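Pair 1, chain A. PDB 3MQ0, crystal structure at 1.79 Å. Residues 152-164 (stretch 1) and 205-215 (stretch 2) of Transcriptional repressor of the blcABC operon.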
# COMPACT_ATOMS: atom_id res chain seq x y z
N ARG A 152 -24.52 -17.56 -7.99
CA ARG A 152 -23.51 -17.59 -9.06
C ARG A 152 -24.13 -17.67 -10.44
O ARG A 152 -25.13 -18.35 -10.64
CB ARG A 152 -22.60 -18.82 -8.91
CG ARG A 152 -21.96 -18.92 -7.55
CD ARG A 152 -20.98 -20.07 -7.40
NE ARG A 152 -20.24 -19.87 -6.16
CZ ARG A 152 -18.96 -19.57 -6.07
NH1 ARG A 152 -18.21 -19.49 -7.16
NH2 ARG A 152 -18.40 -19.38 -4.88
N LEU A 153 -23.51 -16.98 -11.40
CA LEU A 153 -23.90 -17.08 -12.81
C LEU A 153 -22.64 -17.13 -13.68
O LEU A 153 -21.58 -16.69 -13.26
CB LEU A 153 -24.74 -15.86 -13.21
CG LEU A 153 -26.19 -15.89 -12.70
CD1 LEU A 153 -26.92 -14.61 -13.13
CD2 LEU A 153 -26.90 -17.11 -13.24
N PRO A 154 -22.75 -17.67 -14.91
CA PRO A 154 -21.60 -17.67 -15.84
C PRO A 154 -21.16 -16.27 -16.20
O PRO A 154 -21.96 -15.47 -16.69
CB PRO A 154 -22.14 -18.39 -17.08
CG PRO A 154 -23.32 -19.19 -16.59
CD PRO A 154 -23.92 -18.37 -15.48
N ALA A 155 -19.89 -15.98 -15.97
CA ALA A 155 -19.33 -14.67 -16.29
C ALA A 155 -19.55 -14.23 -17.74
O ALA A 155 -19.75 -13.04 -18.00
CB ALA A 155 -17.85 -14.63 -15.95
N PRO A 156 -19.50 -15.16 -18.71
CA PRO A 156 -19.62 -14.67 -20.09
C PRO A 156 -20.99 -14.09 -20.43
O PRO A 156 -21.08 -13.33 -21.39
CB PRO A 156 -19.37 -15.93 -20.93
CG PRO A 156 -18.49 -16.76 -20.08
CD PRO A 156 -19.02 -16.56 -18.67
N PHE A 157 -22.02 -14.45 -19.67
CA PHE A 157 -23.38 -14.03 -19.98
C PHE A 157 -23.85 -12.74 -19.26
O PHE A 157 -24.77 -12.07 -19.73
CB PHE A 157 -24.38 -15.17 -19.67
CG PHE A 157 -24.07 -16.49 -20.36
CD1 PHE A 157 -23.37 -16.54 -21.55
CD2 PHE A 157 -24.52 -17.68 -19.81
CE1 PHE A 157 -23.11 -17.76 -22.18
CE2 PHE A 157 -24.26 -18.91 -20.42
CZ PHE A 157 -23.55 -18.93 -21.62
N THR A 158 -23.24 -12.40 -18.13
CA THR A 158 -23.74 -11.26 -17.34
C THR A 158 -23.04 -9.96 -17.72
O THR A 158 -21.94 -9.99 -18.28
CB THR A 158 -23.52 -11.50 -15.82
OG1 THR A 158 -22.13 -11.62 -15.56
CG2 THR A 158 -24.20 -12.78 -15.35
N ALA A 159 -23.65 -8.81 -17.41
CA ALA A 159 -22.99 -7.54 -17.72
C ALA A 159 -21.73 -7.36 -16.87
O ALA A 159 -20.69 -6.98 -17.39
CB ALA A 159 -23.95 -6.36 -17.52
N THR A 160 -21.81 -7.64 -15.57
CA THR A 160 -20.59 -7.54 -14.75
C THR A 160 -19.54 -8.53 -15.20
O THR A 160 -18.35 -8.22 -15.15
CB THR A 160 -20.82 -7.77 -13.24
OG1 THR A 160 -21.39 -9.06 -13.03
CG2 THR A 160 -21.74 -6.70 -12.64
N GLY A 161 -19.98 -9.73 -15.60
CA GLY A 161 -19.09 -10.77 -16.08
C GLY A 161 -18.31 -10.33 -17.31
O GLY A 161 -17.10 -10.48 -17.37
N LYS A 162 -19.00 -9.77 -18.30
CA LYS A 162 -18.32 -9.24 -19.49
C LYS A 162 -17.31 -8.15 -19.14
O LYS A 162 -16.20 -8.14 -19.66
CB LYS A 162 -19.35 -8.71 -20.50
CG LYS A 162 -20.26 -9.79 -21.10
CD LYS A 162 -21.37 -9.14 -21.95
CE LYS A 162 -22.55 -10.10 -22.16
NZ LYS A 162 -22.10 -11.25 -23.00
N ILE A 163 -17.69 -7.22 -18.28
CA ILE A 163 -16.75 -6.15 -17.96
C ILE A 163 -15.52 -6.71 -17.21
O ILE A 163 -14.40 -6.32 -17.51
CB ILE A 163 -17.41 -4.93 -17.23
CG1 ILE A 163 -16.48 -3.70 -17.27
CG2 ILE A 163 -17.73 -5.25 -15.81
CD1 ILE A 163 -16.59 -2.86 -18.50
N LEU A 164 -15.73 -7.62 -16.27
CA LEU A 164 -14.61 -8.21 -15.55
C LEU A 164 -13.73 -9.09 -16.46
O LEU A 164 -12.51 -9.08 -16.34
CB LEU A 164 -15.07 -8.98 -14.30
CG LEU A 164 -15.80 -8.09 -13.28
CD1 LEU A 164 -16.42 -8.92 -12.17
CD2 LEU A 164 -14.83 -7.05 -12.70
N ARG A 205 -15.62 1.23 -24.82
CA ARG A 205 -16.55 2.16 -24.26
C ARG A 205 -16.55 2.22 -22.75
O ARG A 205 -17.00 3.17 -22.21
CB ARG A 205 -17.92 1.94 -24.80
CG ARG A 205 -18.45 0.66 -24.59
CD ARG A 205 -19.64 0.39 -25.40
NE ARG A 205 -20.18 -0.88 -25.03
CZ ARG A 205 -21.18 -1.48 -25.62
NH1 ARG A 205 -21.81 -0.90 -26.60
NH2 ARG A 205 -21.55 -2.66 -25.21
N GLY A 206 -15.98 1.22 -22.10
CA GLY A 206 -15.94 1.24 -20.64
C GLY A 206 -17.24 0.83 -19.97
O GLY A 206 -17.41 1.04 -18.78
N TYR A 207 -18.17 0.24 -20.73
CA TYR A 207 -19.34 -0.39 -20.12
C TYR A 207 -19.80 -1.56 -20.96
O TYR A 207 -19.50 -1.63 -22.15
CB TYR A 207 -20.47 0.61 -19.91
CG TYR A 207 -21.13 1.11 -21.19
CD1 TYR A 207 -22.12 0.37 -21.82
CD2 TYR A 207 -20.74 2.31 -21.77
CE1 TYR A 207 -22.73 0.83 -22.99
CE2 TYR A 207 -21.34 2.77 -22.95
CZ TYR A 207 -22.34 2.02 -23.54
OH TYR A 207 -22.94 2.46 -24.70
N SER A 208 -20.49 -2.50 -20.36
CA SER A 208 -20.95 -3.69 -21.02
C SER A 208 -22.46 -3.73 -21.11
O SER A 208 -23.13 -3.13 -20.38
CB SER A 208 -20.52 -4.94 -20.29
OG SER A 208 -21.04 -4.88 -19.02
N ILE A 209 -22.94 -4.53 -22.03
CA ILE A 209 -24.37 -4.75 -22.17
C ILE A 209 -24.65 -6.24 -22.20
O ILE A 209 -24.00 -6.98 -22.94
CB ILE A 209 -24.89 -4.15 -23.49
CG1 ILE A 209 -24.89 -2.62 -23.41
CG2 ILE A 209 -26.28 -4.64 -23.76
CD1 ILE A 209 -24.93 -1.95 -24.77
N ASP A 210 -25.59 -6.68 -21.36
CA ASP A 210 -26.16 -8.03 -21.47
C ASP A 210 -27.59 -7.90 -21.97
O ASP A 210 -28.49 -7.55 -21.21
CB ASP A 210 -26.16 -8.75 -20.12
CG ASP A 210 -27.24 -9.82 -20.02
OD1 ASP A 210 -27.59 -10.42 -21.06
OD2 ASP A 210 -27.73 -10.08 -18.89
N ASP A 211 -27.80 -8.16 -23.25
CA ASP A 211 -29.14 -8.02 -23.81
C ASP A 211 -29.85 -9.36 -23.78
O ASP A 211 -29.88 -10.08 -24.79
CB ASP A 211 -29.07 -7.47 -25.23
CG ASP A 211 -30.43 -7.03 -25.76
OD1 ASP A 211 -31.45 -7.37 -25.11
OD2 ASP A 211 -30.49 -6.36 -26.81
N GLY A 212 -30.41 -9.71 -22.63
CA GLY A 212 -31.22 -10.91 -22.49
C GLY A 212 -30.47 -12.23 -22.54
O GLY A 212 -31.02 -13.25 -22.96
N GLN A 213 -29.22 -12.23 -22.08
CA GLN A 213 -28.39 -13.44 -22.06
C GLN A 213 -28.56 -14.30 -20.81
O GLN A 213 -28.04 -15.40 -20.73
CB GLN A 213 -26.92 -13.08 -22.26
CG GLN A 213 -26.70 -12.39 -23.59
CD GLN A 213 -25.25 -12.31 -23.99
OE1 GLN A 213 -24.43 -13.14 -23.60
NE2 GLN A 213 -24.92 -11.29 -24.79
N ILE A 214 -29.28 -13.77 -19.82
CA ILE A 214 -29.57 -14.50 -18.58
C ILE A 214 -31.06 -14.80 -18.48
O ILE A 214 -31.47 -15.93 -18.18
CB ILE A 214 -29.17 -13.66 -17.35
CG1 ILE A 214 -27.67 -13.43 -17.31
CG2 ILE A 214 -29.67 -14.34 -16.07
CD1 ILE A 214 -26.85 -14.71 -17.21
N ARG A 215 -31.87 -13.78 -18.71
CA ARG A 215 -33.31 -13.95 -18.79
C ARG A 215 -33.84 -13.21 -20.00
O ARG A 215 -33.46 -12.07 -20.25
CB ARG A 215 -34.00 -13.41 -17.54
CG ARG A 215 -34.02 -14.36 -16.36
CD ARG A 215 -35.25 -14.12 -15.48
NE ARG A 215 -35.18 -14.83 -14.21
CZ ARG A 215 -35.47 -16.12 -14.05
NH1 ARG A 215 -35.85 -16.85 -15.09
NH2 ARG A 215 -35.37 -16.68 -12.85
O HOH W 1 -26.64 -9.18 -16.55

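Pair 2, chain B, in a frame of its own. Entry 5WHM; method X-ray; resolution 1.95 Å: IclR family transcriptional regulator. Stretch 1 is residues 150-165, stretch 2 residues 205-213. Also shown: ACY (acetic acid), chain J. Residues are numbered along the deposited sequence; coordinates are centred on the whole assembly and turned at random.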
# COMPACT_ATOMS: atom_id res chain seq x y z
N THR B 150 -5.33 9.49 3.62
CA THR B 150 -5.88 9.66 4.95
C THR B 150 -6.61 11.00 5.08
O THR B 150 -6.37 11.94 4.31
CB THR B 150 -4.81 9.59 6.03
OG1 THR B 150 -3.85 10.62 5.79
CG2 THR B 150 -4.09 8.20 6.02
N LEU B 151 -7.48 11.07 6.07
CA LEU B 151 -8.15 12.29 6.52
C LEU B 151 -7.95 12.43 8.02
O LEU B 151 -7.99 11.43 8.74
CB LEU B 151 -9.66 12.26 6.23
CG LEU B 151 -10.05 12.39 4.76
CD1 LEU B 151 -11.33 11.68 4.44
CD2 LEU B 151 -10.24 13.84 4.48
N PRO B 152 -7.79 13.65 8.52
CA PRO B 152 -7.73 13.85 9.97
C PRO B 152 -9.03 13.42 10.64
O PRO B 152 -10.12 13.51 10.06
CB PRO B 152 -7.48 15.36 10.13
CG PRO B 152 -8.07 15.96 8.86
CD PRO B 152 -7.76 14.93 7.78
N LEU B 153 -8.91 13.01 11.90
CA LEU B 153 -10.03 12.46 12.65
C LEU B 153 -11.10 13.52 12.94
O LEU B 153 -12.29 13.31 12.67
CB LEU B 153 -9.50 11.85 13.95
CG LEU B 153 -10.03 10.51 14.44
CD1 LEU B 153 -9.98 9.53 13.32
CD2 LEU B 153 -9.22 10.01 15.66
N ALA B 154 -10.71 14.66 13.50
CA ALA B 154 -11.68 15.49 14.22
C ALA B 154 -12.58 16.33 13.31
O ALA B 154 -13.70 16.68 13.74
CB ALA B 154 -10.95 16.41 15.20
N GLY B 155 -12.15 16.66 12.10
CA GLY B 155 -12.93 17.58 11.28
C GLY B 155 -13.62 16.93 10.09
O GLY B 155 -14.42 17.59 9.40
N SER B 156 -13.34 15.66 9.84
CA SER B 156 -13.93 14.93 8.72
C SER B 156 -15.19 14.20 9.17
O SER B 156 -15.29 13.73 10.30
CB SER B 156 -12.96 13.92 8.12
OG SER B 156 -12.56 12.94 9.07
N SER B 157 -16.13 14.04 8.24
CA SER B 157 -17.29 13.23 8.57
C SER B 157 -16.89 11.80 8.93
O SER B 157 -17.44 11.21 9.87
CB SER B 157 -18.30 13.28 7.41
OG SER B 157 -18.05 12.32 6.41
N VAL B 158 -15.91 11.23 8.22
CA VAL B 158 -15.53 9.84 8.51
C VAL B 158 -14.93 9.72 9.90
O VAL B 158 -15.24 8.77 10.63
CB VAL B 158 -14.58 9.28 7.44
CG1 VAL B 158 -15.37 8.82 6.23
CG2 VAL B 158 -13.49 10.29 7.04
N GLY B 159 -14.07 10.67 10.29
CA GLY B 159 -13.48 10.63 11.63
C GLY B 159 -14.50 10.79 12.74
O GLY B 159 -14.40 10.15 13.79
N ARG B 160 -15.48 11.69 12.54
CA ARG B 160 -16.51 11.93 13.54
C ARG B 160 -17.37 10.69 13.75
O ARG B 160 -17.67 10.32 14.89
CB ARG B 160 -17.37 13.12 13.10
CG ARG B 160 -16.63 14.45 13.24
CD ARG B 160 -17.21 15.56 12.42
NE ARG B 160 -16.61 16.84 12.77
CZ ARG B 160 -17.04 18.02 12.33
NH1 ARG B 160 -18.09 18.09 11.51
NH2 ARG B 160 -16.43 19.13 12.72
N ALA B 161 -17.79 10.06 12.66
CA ALA B 161 -18.59 8.85 12.78
C ALA B 161 -17.79 7.75 13.46
O ALA B 161 -18.34 6.97 14.24
CB ALA B 161 -19.04 8.38 11.39
N CYS B 162 -16.49 7.67 13.17
CA CYS B 162 -15.65 6.69 13.84
C CYS B 162 -15.62 6.96 15.34
O CYS B 162 -15.80 6.04 16.15
CB CYS B 162 -14.24 6.73 13.26
SG CYS B 162 -13.13 5.44 13.97
N LEU B 163 -15.42 8.23 15.72
CA LEU B 163 -15.38 8.57 17.14
C LEU B 163 -16.71 8.29 17.82
O LEU B 163 -16.73 7.89 18.99
CB LEU B 163 -14.99 10.03 17.33
CG LEU B 163 -13.50 10.33 17.14
CD1 LEU B 163 -13.27 11.84 16.97
CD2 LEU B 163 -12.63 9.77 18.28
N ALA B 164 -17.82 8.48 17.09
CA ALA B 164 -19.15 8.33 17.69
C ALA B 164 -19.50 6.88 17.95
O ALA B 164 -20.30 6.60 18.84
CB ALA B 164 -20.21 8.97 16.79
N ALA B 165 -19.01 5.96 17.11
CA ALA B 165 -19.28 4.52 17.22
C ALA B 165 -18.40 3.84 18.25
O ALA B 165 -18.62 2.67 18.57
CB ALA B 165 -19.08 3.82 15.87
N TYR B 205 -26.10 9.63 11.66
CA TYR B 205 -24.95 9.94 10.82
C TYR B 205 -24.17 11.07 11.46
O TYR B 205 -24.63 11.71 12.43
CB TYR B 205 -25.40 10.33 9.40
CG TYR B 205 -26.40 11.49 9.41
CD1 TYR B 205 -25.99 12.79 9.69
CD2 TYR B 205 -27.73 11.27 9.14
CE1 TYR B 205 -26.96 13.88 9.74
CE2 TYR B 205 -28.67 12.32 9.16
CZ TYR B 205 -28.26 13.61 9.44
OH TYR B 205 -29.20 14.63 9.45
N CYS B 206 -23.00 11.36 10.88
CA CYS B 206 -22.20 12.53 11.19
C CYS B 206 -21.98 13.34 9.92
O CYS B 206 -21.71 12.76 8.87
CB CYS B 206 -20.82 12.15 11.79
SG CYS B 206 -20.93 11.56 13.49
N LEU B 207 -22.03 14.66 10.03
CA LEU B 207 -21.73 15.57 8.93
C LEU B 207 -20.37 16.23 9.12
O LEU B 207 -19.87 16.40 10.23
CB LEU B 207 -22.78 16.68 8.83
CG LEU B 207 -24.24 16.26 8.73
CD1 LEU B 207 -25.25 17.44 8.90
CD2 LEU B 207 -24.42 15.59 7.39
N SER B 208 -19.81 16.66 7.99
CA SER B 208 -18.77 17.68 7.97
C SER B 208 -19.13 18.67 6.88
O SER B 208 -18.85 18.43 5.71
CB SER B 208 -17.38 17.09 7.73
OG SER B 208 -16.44 18.15 7.72
N ILE B 209 -19.79 19.77 7.26
CA ILE B 209 -20.19 20.81 6.32
C ILE B 209 -19.04 21.82 6.24
O ILE B 209 -18.99 22.81 6.98
CB ILE B 209 -21.51 21.48 6.73
CG1 ILE B 209 -22.60 20.42 6.89
CG2 ILE B 209 -21.90 22.55 5.71
CD1 ILE B 209 -22.79 19.55 5.66
N GLY B 210 -18.12 21.56 5.32
CA GLY B 210 -16.95 22.41 5.12
C GLY B 210 -15.98 22.45 6.28
O GLY B 210 -15.19 23.40 6.38
N GLU B 211 -16.00 21.46 7.15
CA GLU B 211 -15.16 21.48 8.35
C GLU B 211 -13.88 20.67 8.19
O GLU B 211 -13.08 20.60 9.13
CB GLU B 211 -15.98 21.00 9.55
CG GLU B 211 -17.14 21.94 9.87
CD GLU B 211 -18.18 21.30 10.78
OE1 GLU B 211 -19.13 20.63 10.27
OE2 GLU B 211 -18.02 21.46 12.00
N TRP B 212 -13.68 20.05 7.03
CA TRP B 212 -12.38 19.51 6.66
C TRP B 212 -11.73 20.39 5.60
O TRP B 212 -10.67 20.97 5.85
CB TRP B 212 -12.50 18.06 6.17
CG TRP B 212 -11.24 17.61 5.46
CD1 TRP B 212 -9.98 17.51 5.98
CD2 TRP B 212 -11.13 17.24 4.08
NE1 TRP B 212 -9.10 17.09 5.02
CE2 TRP B 212 -9.78 16.92 3.84
CE3 TRP B 212 -12.05 17.14 3.03
CZ2 TRP B 212 -9.33 16.50 2.59
CZ3 TRP B 212 -11.60 16.72 1.80
CH2 TRP B 212 -10.25 16.41 1.59
N HIS B 213 -12.36 20.53 4.43
CA HIS B 213 -12.02 21.52 3.42
C HIS B 213 -13.23 22.41 3.19
O HIS B 213 -14.36 21.93 3.15
CB HIS B 213 -11.61 20.86 2.09
CG HIS B 213 -10.18 20.41 2.04
ND1 HIS B 213 -9.65 19.76 0.95
CD2 HIS B 213 -9.18 20.52 2.94
CE1 HIS B 213 -8.38 19.48 1.18
NE2 HIS B 213 -8.07 19.93 2.38
C ACY J . -15.27 13.85 5.02
O ACY J . -15.61 12.71 5.44
OXT ACY J . -15.48 14.93 5.64
CH3 ACY J . -14.57 13.93 3.69

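In both pairs a short strand leads through a turn into a helix, and a second strand runs nearly antiparallel to that helix. The N-to-C directions of helix and strand differ by 142° in pair 1 and 153° in pair 2, with closest axis approaches of 7.1 and 7.0 Å. Fourteen central residues superpose with an RMSD of 0.4 Å, and the buried surface is almost equal, 548 and 543 Å².

The start of the helix is built alike. Thr A158 matches Ser B156, and each, with chi1 in p, caps the helix by accepting from the backbone three residues on: Gly A161 N to Thr A158 OG1 is 2.9 Å, Gly B159 N to Ser B156 OG 3.0 Å. A short hydroxyl side chain suits this place because its oxygen can curl back to an amide that the first helical turn leaves free. Gly A161 and Gly B159 match for a shared reason: a CB on Gly A161 would lie 1.9 Å from Ala A155 O, and one on Gly B159 1.8 Å from Leu B153 O, a clash in each case. In the second stretch, Gly A212 and Gly B210 match at a tight turn, where positive phi favours glycine.

The central matched position carries a long cation, Lys A162 or Arg B160, whose CA-to-CB bond points toward the strand. The lysine gathers its bonds at one nitrogen: Lys A162 NZ donates to Pro A156 O at 2.8 Å and to Gln A213 OE1 at 3.1 Å. The planar guanidinium spreads the task. Arg B160 NE reaches Ala B154 O at 3.1 Å, Arg B160 NH1 reaches Leu B207 O at 2.8 Å, and the group forms a salt bridge with Glu B211, with Arg B160 NH2 to Glu B211 OE2 at 2.9 Å. The partner changes with the cation: neutral Gln A213 offers one carbonyl oxygen, whereas Glu B211 offers a carboxylate whose two oxygens pair with NH1 and NH2.

A serine hydroxyl of the strand donates to a backbone carbonyl of the first stretch in both, but from different positions and to different places: to the first turn of the helix in pair 1, to the loop before the N-cap in pair 2. In pair 1, Ser A208 OG donates to Ala A159 O at 2.7 Å. Its match, Cys B206, instead packs its sulfur against the helix, Cys B206 SG lying 3.6 Å from Ala B161 N. In pair 2 the bond comes from Ser B208 OG to Gly B155 O, also 2.7 Å. The match of Ser B208, Asp A210, braces its own turn by accepting from Gln A213 N at Asp A210 OD1, 2.6 Å; Ser B208 OG accepts from the matched amide, Glu B211 N, in the same way, but weakly, at 3.4 Å. In pair 1 a water also joins Asp A210 OD2 (2.7 Å) to Ala A159 N (3.1 Å).

Apolar bulk is also distributed differently. In pair 1, Phe A157 CB meets Ile A214 CD1 at 3.5 Å. Pair 2 has Gly B155 and Trp B212 at these positions; a CB on Gly B155 would lie 2.7 Å from Glu B211 O, a clash. The broad indole takes Leu B151 over one face, with Leu B151 CD2 3.2 Å from Trp B212 CE2.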